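Local coordinates for protein inositol 2-dehydrogenase/D-chiro-inositol 3-dehydrogenase (Lactobacillus casei, PDB 4MIY) that catalyses the NAD-dependent oxidation of myo-inositol to 2-keto-myo-inositol and of D-chiro-inositol to 1-keto-D-chiro-inositol, at residues K116-I121 / S296-G301; A153-P158 / Y234-K239; T195-S200 / H209-A214. One frame throughout, in Å; residues are numbered along the deposited sequence.

Interaction 1 of 3, residues K116-I121 / S296-G301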
ATOM      1  N   LYS A 116      45.936  16.799  13.235  0.83 35.48           N
ATOM      2  CA  LYS A 116      46.275  15.457  13.644  0.83 32.91           C
ATOM      3  C   LYS A 116      46.675  14.633  12.468  0.83 32.87           C
ATOM      4  O   LYS A 116      46.448  15.017  11.355  0.83 32.45           O
ATOM      5  CB  LYS A 116      45.078  14.774  14.315  0.83 36.28           C
ATOM      6  CG  LYS A 116      44.635  15.320  15.621  0.83 34.24           C
ATOM      7  CD  LYS A 116      45.701  16.064  16.338  0.83 38.64           C
ATOM      8  CE  LYS A 116      45.872  15.508  17.712  0.83 41.55           C
ATOM      9  NZ  LYS A 116      45.848  16.594  18.715  0.83 41.81           N
ATOM     10  N   SER A 117      47.272  13.468  12.715  1.00 36.74           N
ATOM     11  CA  SER A 117      47.788  12.687  11.610  1.00 38.01           C
ATOM     12  C   SER A 117      46.690  11.879  10.944  1.00 35.96           C
ATOM     13  O   SER A 117      46.820  11.430   9.833  1.00 39.42           O
ATOM     14  CB  SER A 117      48.928  11.766  12.038  1.00 40.22           C
ATOM     15  OG  SER A 117      48.577  11.004  13.148  1.00 39.18           O
ATOM     16  N   LYS A 118      45.607  11.719  11.684  0.78 32.73           N
ATOM     17  CA  LYS A 118      44.463  11.014  11.193  0.78 30.01           C
ATOM     18  C   LYS A 118      43.186  11.392  11.943  0.78 26.44           C
ATOM     19  O   LYS A 118      43.213  11.824  13.051  0.78 25.44           O
ATOM     20  CB  LYS A 118      44.701   9.521  11.260  0.78 28.90           C
ATOM     21  CG  LYS A 118      44.799   8.927  12.626  0.78 32.84           C
ATOM     22  CD  LYS A 118      44.625   7.415  12.589  0.78 37.30           C
ATOM     23  CE  LYS A 118      44.864   6.723  13.929  0.78 38.31           C
ATOM     24  NZ  LYS A 118      43.953   6.903  15.064  0.78 38.05           N
ATOM     25  N   LYS A 119      42.072  11.176  11.272  1.00 30.15           N
ATOM     26  CA  LYS A 119      40.763  11.500  11.777  1.00 26.49           C
ATOM     27  C   LYS A 119      40.367  10.572  12.915  1.00 22.95           C
ATOM     28  O   LYS A 119      40.602   9.390  12.851  1.00 24.61           O
ATOM     29  CB  LYS A 119      39.794  11.386  10.626  1.00 23.23           C
ATOM     30  CG  LYS A 119      38.430  11.927  10.850  1.00 26.57           C
ATOM     31  CD  LYS A 119      37.594  11.706   9.624  1.00 28.75           C
ATOM     32  CE  LYS A 119      37.118  10.299   9.514  1.00 25.78           C
ATOM     33  NZ  LYS A 119      36.106  10.096   8.511  1.00 25.46           N
ATOM     34  N   VAL A 120      39.767  11.121  13.958  1.00 21.11           N
ATOM     35  CA  VAL A 120      39.326  10.335  15.085  1.00 20.75           C
ATOM     36  C   VAL A 120      37.885  10.584  15.497  1.00 19.46           C
ATOM     37  O   VAL A 120      37.372   9.875  16.283  1.00 19.44           O
ATOM     38  CB  VAL A 120      40.223  10.529  16.325  1.00 22.34           C
ATOM     39  CG1 VAL A 120      41.543   9.850  16.122  1.00 28.06           C
ATOM     40  CG2 VAL A 120      40.452  11.965  16.589  1.00 22.61           C
ATOM     41  N   ILE A 121      37.269  11.608  14.945  1.00 19.76           N
ATOM     42  CA  ILE A 121      35.930  11.962  15.390  1.00 19.93           C
ATOM     43  C   ILE A 121      34.816  11.434  14.474  1.00 16.77           C
ATOM     44  O   ILE A 121      34.854  11.615  13.284  1.00 18.15           O
ATOM     45  CB  ILE A 121      35.749  13.454  15.477  1.00 18.92           C
ATOM     46  CG1 ILE A 121      36.642  14.048  16.569  1.00 23.26           C
ATOM     47  CG2 ILE A 121      34.288  13.782  15.770  1.00 19.44           C
ATOM     48  CD1 ILE A 121      36.892  15.507  16.378  1.00 21.84           C
ATOM     49  N   SER A 296      41.984  -0.164  14.349  1.00 16.26           N
ATOM     50  CA  SER A 296      42.855   1.005  14.413  1.00 16.86           C
ATOM     51  C   SER A 296      42.822   1.795  13.109  1.00 18.70           C
ATOM     52  O   SER A 296      43.818   2.223  12.600  1.00 19.52           O
ATOM     53  CB  SER A 296      44.289   0.605  14.786  1.00 17.34           C
ATOM     54  OG  SER A 296      44.324  -0.034  16.019  1.00 21.42           O
ATOM     55  N   GLU A 297      41.622   1.958  12.599  1.00 17.50           N
ATOM     56  CA  GLU A 297      41.375   2.761  11.427  1.00 15.90           C
ATOM     57  C   GLU A 297      40.385   3.901  11.753  1.00 18.44           C
ATOM     58  O   GLU A 297      39.582   3.775  12.618  1.00 19.05           O
ATOM     59  CB  GLU A 297      40.872   1.891  10.253  1.00 18.69           C
ATOM     60  CG  GLU A 297      41.937   0.968   9.712  1.00 17.96           C
ATOM     61  CD  GLU A 297      41.509   0.106   8.565  1.00 24.94           C
ATOM     62  OE1 GLU A 297      40.611   0.503   7.852  1.00 32.10           O
ATOM     63  OE2 GLU A 297      42.112  -0.949   8.371  1.00 22.65           O
ATOM     64  N   PRO A 298      40.497   5.023  11.041  1.00 21.15           N
ATOM     65  CA  PRO A 298      39.623   6.142  11.287  1.00 19.48           C
ATOM     66  C   PRO A 298      38.179   5.787  11.019  1.00 18.69           C
ATOM     67  O   PRO A 298      37.921   4.984  10.184  1.00 18.85           O
ATOM     68  CB  PRO A 298      40.077   7.166  10.264  1.00 20.14           C
ATOM     69  CG  PRO A 298      41.405   6.811   9.946  1.00 25.84           C
ATOM     70  CD  PRO A 298      41.495   5.355  10.033  1.00 24.68           C
ATOM     71  N   PRO A 299      37.272   6.425  11.732  1.00 16.00           N
ATOM     72  CA  PRO A 299      35.854   6.232  11.481  1.00 15.37           C
ATOM     73  C   PRO A 299      35.506   6.602  10.078  1.00 21.82           C
ATOM     74  O   PRO A 299      36.132   7.401   9.478  1.00 20.33           O
ATOM     75  CB  PRO A 299      35.186   7.178  12.479  1.00 17.93           C
ATOM     76  CG  PRO A 299      36.173   7.547  13.418  1.00 23.05           C
ATOM     77  CD  PRO A 299      37.509   7.392  12.797  1.00 19.01           C
ATOM     78  N   VAL A 300      34.462   5.982   9.575  1.00 17.96           N
ATOM     79  CA  VAL A 300      33.980   6.287   8.259  1.00 19.05           C
ATOM     80  C   VAL A 300      32.596   6.930   8.273  1.00 20.96           C
ATOM     81  O   VAL A 300      32.085   7.261   7.254  1.00 23.16           O
ATOM     82  CB  VAL A 300      33.958   5.064   7.377  1.00 16.61           C
ATOM     83  CG1 VAL A 300      35.363   4.645   7.063  1.00 20.76           C
ATOM     84  CG2 VAL A 300      33.252   3.961   8.026  1.00 21.08           C
ATOM     85  N   GLY A 301      32.052   7.125   9.448  1.00 17.55           N
ATOM     86  CA  GLY A 301      30.773   7.783   9.572  1.00 18.67           C
ATOM     87  C   GLY A 301      30.872   9.291   9.590  1.00 21.52           C
ATOM     88  O   GLY A 301      31.899   9.824   9.323  1.00 20.96           O
TER
HETATM   89  O   HOH W   1      34.278  10.253  10.900  1.00 19.87           O
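Lys119 NZ, the charged end of a long side chain, is held by a backbone oxygen and a water. It donates to Pro299 O over 2.9 Å, from a position tilted out of that carbonyl's plane. It also donates to the water, with 3.0 Å from Lys119 NZ to the water oxygen. This water lies within bonding distance of Ile121 O and of Gly301 O, so it sits between segments 116-121 and 296-301 just beyond the ammonium group. The lysine reaches this place by a single kink: its chain is straight as far as CD and bends at chi3 (78°), which swings CE to 3.1 Å from Pro299 O. A lysine suits the site because its long chain carries a charged donor across to Pro299 O, which a shorter side chain would not reach.

The rest is van der Waals packing, chiefly of proline ring carbons against backbone carbonyls. Pro298 CB lies 3.5 Å from Lys119 O, a buried oxygen with no hydrogen-bond partner in the model. Proline has no amide hydrogen to offer it, and the ring merely covers it. Pro299 is pressed further in: its CG is 3.9 Å from Val120 O, while its CD faces Lys119 O. At the outer margin the aliphatic part of Lys118 passes Pro298, with 4.2 Å between Lys118 CD and Pro298 CG.

Pro299 also packs on Phe92 of strand 92-95 and Phe289 of helix 279-294. That helix ends in a Schellman motif with Ser296, at positive phi, as its C-prime residue. Pro298 and Pro299 then run in the extended polyproline II conformation, a stiff pair within the loop joining helices 279-294 and 304-323, laid against the approach to strand 121-123, the outermost strand within this chain of the parallel Rossmann sheet.

Interaction 2 of 3, residues A153-P158 / Y234-K239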
ATOM      1  N   ALA A 153      10.159  16.313   2.548  1.00 12.58           N
ATOM      2  CA  ALA A 153      10.346  15.529   3.726  1.00 13.54           C
ATOM      3  C   ALA A 153       9.466  16.006   4.865  1.00 12.49           C
ATOM      4  O   ALA A 153       9.040  17.122   4.878  1.00 13.51           O
ATOM      5  CB  ALA A 153      11.784  15.539   4.130  1.00 13.94           C
ATOM      6  N   SER A 154       9.225  15.105   5.795  1.00 12.51           N
ATOM      7  CA  SER A 154       8.474  15.404   7.017  1.00 14.53           C
ATOM      8  C   SER A 154       9.167  14.817   8.210  1.00 12.51           C
ATOM      9  O   SER A 154       9.670  13.742   8.165  1.00 13.46           O
ATOM     10  CB  SER A 154       7.046  14.870   6.960  1.00 13.53           C
ATOM     11  OG  SER A 154       6.352  15.418   5.889  1.00 15.23           O
ATOM     12  N   HIS A 155       9.184  15.594   9.275  1.00 13.63           N
ATOM     13  CA  HIS A 155       9.644  15.156  10.556  1.00 12.21           C
ATOM     14  C   HIS A 155       8.514  15.415  11.545  1.00 13.58           C
ATOM     15  O   HIS A 155       8.277  16.499  11.948  1.00 13.89           O
ATOM     16  CB  HIS A 155      10.946  15.869  10.945  1.00 14.16           C
ATOM     17  CG  HIS A 155      11.681  15.226  12.077  1.00 12.99           C
ATOM     18  ND1 HIS A 155      13.004  15.483  12.336  1.00 15.04           N
ATOM     19  CD2 HIS A 155      11.273  14.381  13.039  1.00 14.33           C
ATOM     20  CE1 HIS A 155      13.384  14.796  13.385  1.00 14.91           C
ATOM     21  NE2 HIS A 155      12.352  14.118  13.833  1.00 16.63           N
ATOM     22  N   ILE A 156       7.813  14.337  11.850  1.00 14.30           N
ATOM     23  CA  ILE A 156       6.572  14.345  12.590  1.00 12.96           C
ATOM     24  C   ILE A 156       6.784  13.693  13.962  1.00 13.70           C
ATOM     25  O   ILE A 156       7.291  12.609  14.075  1.00 13.82           O
ATOM     26  CB  ILE A 156       5.491  13.577  11.849  1.00 11.80           C
ATOM     27  CG1 ILE A 156       5.316  14.081  10.418  1.00 13.38           C
ATOM     28  CG2 ILE A 156       4.178  13.649  12.554  1.00 15.30           C
ATOM     29  CD1 ILE A 156       4.950  15.482  10.305  1.00 16.73           C
ATOM     30  N   ASN A 157       6.409  14.410  14.999  1.00 14.69           N
ATOM     31  CA  ASN A 157       6.540  13.949  16.361  1.00 14.57           C
ATOM     32  C   ASN A 157       5.225  14.239  17.077  1.00 15.24           C
ATOM     33  O   ASN A 157       4.580  15.198  16.783  1.00 15.26           O
ATOM     34  CB  ASN A 157       7.726  14.670  16.997  1.00 17.36           C
ATOM     35  CG  ASN A 157       7.921  14.338  18.435  1.00 22.04           C
ATOM     36  OD1 ASN A 157       8.537  13.360  18.775  1.00 21.29           O
ATOM     37  ND2 ASN A 157       7.387  15.164  19.291  1.00 21.60           N
ATOM     38  N   PRO A 158       4.827  13.369  17.987  1.00 14.71           N
ATOM     39  CA  PRO A 158       3.475  13.516  18.546  1.00 16.77           C
ATOM     40  C   PRO A 158       3.267  14.676  19.548  1.00 17.54           C
ATOM     41  O   PRO A 158       2.284  15.344  19.500  1.00 15.93           O
ATOM     42  CB  PRO A 158       3.251  12.176  19.224  1.00 16.76           C
ATOM     43  CG  PRO A 158       4.624  11.588  19.412  1.00 20.87           C
ATOM     44  CD  PRO A 158       5.457  12.092  18.344  1.00 16.01           C
ATOM     45  N   TYR A 234      -0.559  12.215  16.389  1.00 13.53           N
ATOM     46  CA  TYR A 234      -0.908  10.895  15.910  1.00 12.77           C
ATOM     47  C   TYR A 234       0.219   9.864  16.023  1.00 14.30           C
ATOM     48  O   TYR A 234      -0.032   8.723  16.126  1.00 13.70           O
ATOM     49  CB  TYR A 234      -1.442  10.936  14.465  1.00 12.18           C
ATOM     50  CG  TYR A 234      -0.411  11.049  13.372  1.00 12.55           C
ATOM     51  CD1 TYR A 234       0.217   9.943  12.882  1.00 12.25           C
ATOM     52  CD2 TYR A 234      -0.079  12.252  12.837  1.00 12.93           C
ATOM     53  CE1 TYR A 234       1.144  10.036  11.905  1.00 12.94           C
ATOM     54  CE2 TYR A 234       0.859  12.353  11.859  1.00 13.40           C
ATOM     55  CZ  TYR A 234       1.451  11.243  11.390  1.00 14.56           C
ATOM     56  OH  TYR A 234       2.406  11.312  10.418  1.00 15.02           O
ATOM     57  N   GLY A 235       1.451  10.322  15.964  1.00 14.64           N
ATOM     58  CA  GLY A 235       2.584   9.449  15.875  1.00 15.75           C
ATOM     59  C   GLY A 235       3.910  10.120  15.597  1.00 13.78           C
ATOM     60  O   GLY A 235       3.976  11.299  15.439  1.00 14.51           O
ATOM     61  N   TYR A 236       4.958   9.309  15.609  1.00 13.65           N
ATOM     62  CA  TYR A 236       6.272   9.691  15.170  1.00 14.13           C
ATOM     63  C   TYR A 236       6.513   9.133  13.777  1.00 14.10           C
ATOM     64  O   TYR A 236       6.394   7.963  13.558  1.00 16.24           O
ATOM     65  CB  TYR A 236       7.383   9.231  16.143  1.00 15.61           C
ATOM     66  CG  TYR A 236       8.736   9.745  15.715  1.00 14.11           C
ATOM     67  CD1 TYR A 236       9.146  11.003  16.063  1.00 16.07           C
ATOM     68  CD2 TYR A 236       9.577   9.005  14.905  1.00 15.10           C
ATOM     69  CE1 TYR A 236      10.314  11.488  15.644  1.00 15.35           C
ATOM     70  CE2 TYR A 236      10.757   9.502  14.487  1.00 16.61           C
ATOM     71  CZ  TYR A 236      11.120  10.747  14.832  1.00 18.73           C
ATOM     72  OH  TYR A 236      12.305  11.260  14.397  1.00 18.37           O
ATOM     73  N   GLU A 237       6.861   9.994  12.849  1.00 13.17           N
ATOM     74  CA  GLU A 237       7.053   9.571  11.486  1.00 14.68           C
ATOM     75  C   GLU A 237       8.088  10.403  10.752  1.00 13.77           C
ATOM     76  O   GLU A 237       8.112  11.588  10.875  1.00 14.79           O
ATOM     77  CB  GLU A 237       5.705   9.559  10.754  1.00 15.87           C
ATOM     78  CG  GLU A 237       5.719   8.882   9.430  1.00 18.56           C
ATOM     79  CD  GLU A 237       4.326   8.631   8.854  1.00 20.54           C
ATOM     80  OE1 GLU A 237       3.329   9.035   9.437  1.00 18.02           O
ATOM     81  OE2 GLU A 237       4.271   8.044   7.782  1.00 22.64           O
ATOM     82  N   VAL A 238       8.935   9.720  10.000  1.00 12.88           N
ATOM     83  CA  VAL A 238       9.890  10.326   9.102  1.00 14.12           C
ATOM     84  C   VAL A 238       9.522   9.974   7.652  1.00 14.38           C
ATOM     85  O   VAL A 238       9.409   8.842   7.315  1.00 16.14           O
ATOM     86  CB  VAL A 238      11.326   9.868   9.476  1.00 15.16           C
ATOM     87  CG1 VAL A 238      12.335  10.265   8.462  1.00 18.42           C
ATOM     88  CG2 VAL A 238      11.724  10.397  10.848  1.00 17.58           C
ATOM     89  N   LYS A 239       9.274  10.991   6.851  1.00 12.83           N
ATOM     90  CA  LYS A 239       8.909  10.804   5.459  1.00 12.65           C
ATOM     91  C   LYS A 239       9.942  11.463   4.563  1.00 14.29           C
ATOM     92  O   LYS A 239      10.496  12.452   4.912  1.00 14.28           O
ATOM     93  CB  LYS A 239       7.537  11.426   5.156  1.00 15.75           C
ATOM     94  CG  LYS A 239       6.412  11.040   6.091  1.00 17.16           C
ATOM     95  CD  LYS A 239       5.147  11.727   5.639  1.00 18.71           C
ATOM     96  CE  LYS A 239       3.953  11.456   6.541  1.00 20.07           C
ATOM     97  NZ  LYS A 239       2.710  11.890   5.936  1.00 25.82           N
TER
HETATM   98  O   HOH W   2       3.578  14.859   6.519  1.00 18.81           O
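Ile156 and Glu237 face each other as an antiparallel hydrogen-bonded pair: Ile156 N donates to Glu237 O, and Glu237 N to Ile156 O, both over 2.9 Å. Two residues away Ser154 and Lys239 form a second such pair, with His155 and Val238 as the non-hydrogen-bonded pair between them.

On the face with Ile156, this beta-branched residue, well suited to a strand, lays CG2 3.6 Å from Tyr234 CE2, the two side chains crossing at about a right angle. Tyr234 OH in turn donates to Glu237 OE1 over 2.6 Å. Beside them Lys239 CB, CG and CD lie close to Ser154 CB, and a water accepts from both Ser154 OG and Lys239 NZ.

On the face with His155 and Val238, the His155 ring meets the Tyr236 ring rim to rim, with planes 86° apart. His155 NE2 makes a weak hydrogen bond of 2.9 Å to Tyr236 OH. Tyr236 CG is anti to the backbone N (chi1 -175°), and the ring beyond it extends past Ile156 O, with Asn157 OD1 and Pro158 CD at its edge; a tyrosine is long enough to bring its hydroxyl to the histidine. An alanine in place of Tyr236 would remove ring and hydroxyl, and would probably leave His155 NE2 without this weak partner and open a gap beside Asn157 OD1.

Farther out, Glu177 holds His155 through ND1, while Asn159 O and Val230 O hold Asn157 ND2. Lys239 NZ makes salt bridges to Glu248 and Glu241 of the second subunit, and Glu237 OE1 to Arg261 of the third. The ladder joins strands 148-156 and 237-244, neighbours in the mixed sheet of the C-terminal alpha/beta domain. The Ile156 and Lys239 face of that sheet meets the second subunit, and the side chain of Tyr236 is about 8 Å from the bound NAD.

Interaction 3 of 3, residues T195-S200 / H209-A214. With SO4 (sulfate ion), chain J.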
ATOM      1  N   THR A 195       9.732  29.206   7.590  1.00 17.41           N
ATOM      2  CA  THR A 195       8.485  29.920   7.620  1.00 16.74           C
ATOM      3  C   THR A 195       7.487  29.252   8.571  1.00 18.40           C
ATOM      4  O   THR A 195       7.566  28.079   8.835  1.00 17.82           O
ATOM      5  CB  THR A 195       7.844  30.013   6.247  1.00 21.46           C
ATOM      6  OG1 THR A 195       7.786  28.739   5.674  1.00 22.44           O
ATOM      7  CG2 THR A 195       8.597  30.881   5.365  1.00 28.44           C
ATOM      8  N   TYR A 196       6.559  30.047   9.064  1.00 16.15           N
ATOM      9  CA  TYR A 196       5.602  29.641  10.041  1.00 16.40           C
ATOM     10  C   TYR A 196       4.193  29.673   9.489  1.00 19.15           C
ATOM     11  O   TYR A 196       3.657  30.708   9.245  1.00 19.74           O
ATOM     12  CB  TYR A 196       5.656  30.568  11.234  1.00 19.02           C
ATOM     13  CG  TYR A 196       6.981  30.688  11.940  1.00 15.98           C
ATOM     14  CD1 TYR A 196       7.778  29.614  12.159  1.00 16.74           C
ATOM     15  CD2 TYR A 196       7.383  31.881  12.462  1.00 20.92           C
ATOM     16  CE1 TYR A 196       8.937  29.725  12.822  1.00 18.53           C
ATOM     17  CE2 TYR A 196       8.555  31.996  13.130  1.00 18.14           C
ATOM     18  CZ  TYR A 196       9.333  30.915  13.310  1.00 18.11           C
ATOM     19  OH  TYR A 196      10.500  30.989  13.977  1.00 21.50           O
ATOM     20  N   PRO A 197       3.602  28.494   9.275  1.00 15.19           N
ATOM     21  CA  PRO A 197       2.172  28.402   8.986  1.00 16.48           C
ATOM     22  C   PRO A 197       1.399  28.796  10.217  1.00 18.19           C
ATOM     23  O   PRO A 197       1.989  29.151  11.201  1.00 20.96           O
ATOM     24  CB  PRO A 197       1.954  26.937   8.714  1.00 18.39           C
ATOM     25  CG  PRO A 197       3.306  26.344   8.595  1.00 18.95           C
ATOM     26  CD  PRO A 197       4.246  27.178   9.301  1.00 15.89           C
ATOM     27  N   ARG A 198       0.090  28.740  10.153  1.00 21.60           N
ATOM     28  CA  ARG A 198      -0.663  29.021  11.330  1.00 21.84           C
ATOM     29  C   ARG A 198      -0.270  28.119  12.480  1.00 20.06           C
ATOM     30  O   ARG A 198       0.050  26.959  12.318  1.00 20.99           O
ATOM     31  CB  ARG A 198      -2.139  28.877  11.079  1.00 25.67           C
ATOM     32  CG  ARG A 198      -2.544  27.519  10.714  1.00 21.08           C
ATOM     33  CD  ARG A 198      -4.021  27.387  10.332  1.00 20.18           C
ATOM     34  NE  ARG A 198      -4.992  27.626  11.371  1.00 22.94           N
ATOM     35  CZ  ARG A 198      -6.284  27.400  11.228  1.00 21.57           C
ATOM     36  NH1 ARG A 198      -6.769  26.894  10.113  1.00 23.57           N
ATOM     37  NH2 ARG A 198      -7.102  27.664  12.179  1.00 26.92           N
ATOM     38  N   GLN A 199      -0.341  28.695  13.662  1.00 20.10           N
ATOM     39  CA  GLN A 199       0.056  28.036  14.864  1.00 19.39           C
ATOM     40  C   GLN A 199      -0.950  26.995  15.292  1.00 17.24           C
ATOM     41  O   GLN A 199      -2.117  27.223  15.334  1.00 19.04           O
ATOM     42  CB  GLN A 199       0.225  29.072  15.959  1.00 20.58           C
ATOM     43  CG  GLN A 199       0.573  28.516  17.300  1.00 17.74           C
ATOM     44  CD  GLN A 199       2.038  28.175  17.464  1.00 19.55           C
ATOM     45  OE1 GLN A 199       2.749  28.005  16.515  1.00 20.29           O
ATOM     46  NE2 GLN A 199       2.474  28.091  18.698  1.00 21.36           N
ATOM     47  N   SER A 200      -0.451  25.839  15.639  1.00 17.91           N
ATOM     48  CA  SER A 200      -1.295  24.778  16.102  1.00 16.39           C
ATOM     49  C   SER A 200      -1.824  25.050  17.472  1.00 17.26           C
ATOM     50  O   SER A 200      -1.114  25.469  18.322  1.00 18.81           O
ATOM     51  CB  SER A 200      -0.521  23.477  16.189  1.00 17.88           C
ATOM     52  OG  SER A 200      -1.334  22.517  16.786  1.00 16.78           O
ATOM     53  N   HIS A 209       6.917  27.831  17.874  1.00 16.33           N
ATOM     54  CA  HIS A 209       6.107  27.805  16.684  1.00 15.68           C
ATOM     55  C   HIS A 209       6.051  26.383  16.174  1.00 19.13           C
ATOM     56  O   HIS A 209       7.056  25.744  16.059  1.00 17.64           O
ATOM     57  CB  HIS A 209       6.714  28.658  15.600  1.00 17.49           C
ATOM     58  CG  HIS A 209       6.754  30.108  15.929  1.00 19.19           C
ATOM     59  ND1 HIS A 209       5.760  30.980  15.559  1.00 21.67           N
ATOM     60  CD2 HIS A 209       7.672  30.839  16.593  1.00 21.58           C
ATOM     61  CE1 HIS A 209       6.075  32.194  15.969  1.00 20.33           C
ATOM     62  NE2 HIS A 209       7.229  32.136  16.602  1.00 23.18           N
ATOM     63  N   ASP A 210       4.848  25.924  15.903  1.00 16.56           N
ATOM     64  CA  ASP A 210       4.616  24.616  15.348  1.00 15.91           C
ATOM     65  C   ASP A 210       3.332  24.628  14.549  1.00 17.39           C
ATOM     66  O   ASP A 210       2.321  25.005  15.032  1.00 18.06           O
ATOM     67  CB  ASP A 210       4.521  23.594  16.454  1.00 17.88           C
ATOM     68  CG  ASP A 210       4.620  22.158  15.955  1.00 19.72           C
ATOM     69  OD1 ASP A 210       5.553  21.852  15.229  1.00 17.85           O
ATOM     70  OD2 ASP A 210       3.773  21.387  16.325  1.00 17.84           O
ATOM     71  N   PRO A 211       3.397  24.175  13.310  1.00 16.19           N
ATOM     72  CA  PRO A 211       4.536  23.598  12.619  1.00 16.63           C
ATOM     73  C   PRO A 211       5.514  24.601  12.081  1.00 15.30           C
ATOM     74  O   PRO A 211       5.273  25.754  12.194  1.00 17.05           O
ATOM     75  CB  PRO A 211       3.873  22.804  11.487  1.00 14.16           C
ATOM     76  CG  PRO A 211       2.672  23.407  11.270  1.00 19.58           C
ATOM     77  CD  PRO A 211       2.170  23.916  12.590  1.00 17.23           C
ATOM     78  N   GLN A 212       6.614  24.133  11.517  1.00 14.74           N
ATOM     79  CA  GLN A 212       7.577  24.975  10.832  1.00 14.94           C
ATOM     80  C   GLN A 212       7.880  24.387   9.467  1.00 15.82           C
ATOM     81  O   GLN A 212       7.904  23.191   9.317  1.00 15.98           O
ATOM     82  CB  GLN A 212       8.867  25.153  11.633  1.00 16.53           C
ATOM     83  CG  GLN A 212       8.626  25.796  12.955  1.00 16.71           C
ATOM     84  CD  GLN A 212       9.850  26.170  13.715  1.00 16.20           C
ATOM     85  OE1 GLN A 212      10.876  26.428  13.168  1.00 18.60           O
ATOM     86  NE2 GLN A 212       9.712  26.213  15.005  1.00 18.09           N
ATOM     87  N   LEU A 213       8.070  25.234   8.487  1.00 14.94           N
ATOM     88  CA  LEU A 213       8.446  24.799   7.173  1.00 15.51           C
ATOM     89  C   LEU A 213       9.855  25.259   6.900  1.00 18.12           C
ATOM     90  O   LEU A 213      10.137  26.415   7.044  1.00 19.95           O
ATOM     91  CB  LEU A 213       7.514  25.385   6.153  1.00 15.73           C
ATOM     92  CG  LEU A 213       6.050  24.935   6.249  1.00 15.08           C
ATOM     93  CD1 LEU A 213       5.178  25.762   5.377  1.00 17.60           C
ATOM     94  CD2 LEU A 213       5.922  23.491   5.873  1.00 18.01           C
ATOM     95  N   ALA A 214      10.733  24.329   6.538  1.00 16.57           N
ATOM     96  CA  ALA A 214      12.112  24.634   6.222  1.00 16.00           C
ATOM     97  C   ALA A 214      12.378  24.397   4.761  1.00 18.19           C
ATOM     98  O   ALA A 214      12.123  23.333   4.273  1.00 18.61           O
ATOM     99  CB  ALA A 214      13.038  23.792   7.058  1.00 17.95           C
TER
HETATM  100  S   SO4 J 406     -10.429  26.078  11.026  0.54 19.53           S
HETATM  101  O1  SO4 J 406      -9.488  26.114   9.973  0.54 18.70           O
HETATM  102  O2  SO4 J 406      -9.923  26.821  12.131  0.54 23.38           O
HETATM  103  O3  SO4 J 406     -10.655  24.725  11.394  0.54 22.24           O
HETATM  104  O4  SO4 J 406     -11.650  26.616  10.547  0.54 20.99           O
HETATM  105  O   HOH W   3      10.167  27.789   4.346  1.00 21.96           O
HETATM  106  O   HOH W   4       3.753  27.887  12.912  1.00 24.32           O
HETATM  107  O   HOH W   5       3.494  29.788  14.529  1.00 22.53           O
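Tyr196 and His209 stack face to face, their centroids 3.8 Å apart and their planes within 1° of parallel, a closeness that two flat rings allow. His209 CG lies over the centre of the tyrosine ring and Tyr196 CE2 over the centre of the imidazole. His209 CB adds a CH-pi contact on the same tyrosine face. At the edge of the tyrosine ring comes the Gln212 amide, turned almost perpendicular to it, with Gln212 CD 3.8 Å from Tyr196 CE1. The phenol end is held elsewhere, Tyr196 OH bonding to Gln321 O and Asn166 ND2.

Backbone hydrogen bonds set the register. Thr195 and Leu213 form one antiparallel hydrogen-bonded pair, each N giving to the other's O over 2.9 Å. Here strands 189-195 and 212-218, adjacent in the mixed sheet, make a beta hairpin with a long connection; past Thr195 the chains part. They meet again where Ser200 N donates to Asp210 O over 3.0 Å.

Among side-chain bonds, Gln199 suits its place by supplying an acceptor to the backbone: a bend at chi2 (80°) turns CD back toward the other segment, and OE1 accepts from Asp210 N over 3.0 Å, while Gln199 NE2 bonds to Leu208 O. A water donates to the same OE1 and also bonds His209 ND1. Gln212 NE2 donates to His209 O. A further water donates to both Pro197 O and Pro211 O, linking them across the widened hairpin. Arg198 NH1 and NH2 donate outside the contact, to two oxygens of a sulfate, probably from the crystallisation liquor, which Lys220 of the second subunit also binds.

Proline rings fill the middle. Pro197 CG meets Leu213 CD1 at 3.8 Å, and it also lies 4.0 Å from Pro211 CG. A cis peptide precedes Pro211, whose CD makes a ring-to-carbonyl contact with Arg198 O.

Followed from the N terminus, the chain first leaves 116-121, at the last strand of the parallel Rossmann sheet, and enters the C-terminal alpha/beta domain. Strand 148-156 opens interaction 2, and 195-200 then opens interaction 3. The latter closes first, a short loop returning at 209-214; 234-239 next closes interaction 2, and 296-301 finally closes interaction 1. The three loops therefore enclose one another without crossing. Interactions 2 and 3 belong to one mixed sheet, their centres about 14 Å apart, and both touch the second subunit. Interaction 1 lies on the opposite side of the chain's centre, about 34 Å from interaction 2 between centres, where it ties the late helical part of the chain back to the Rossmann sheet.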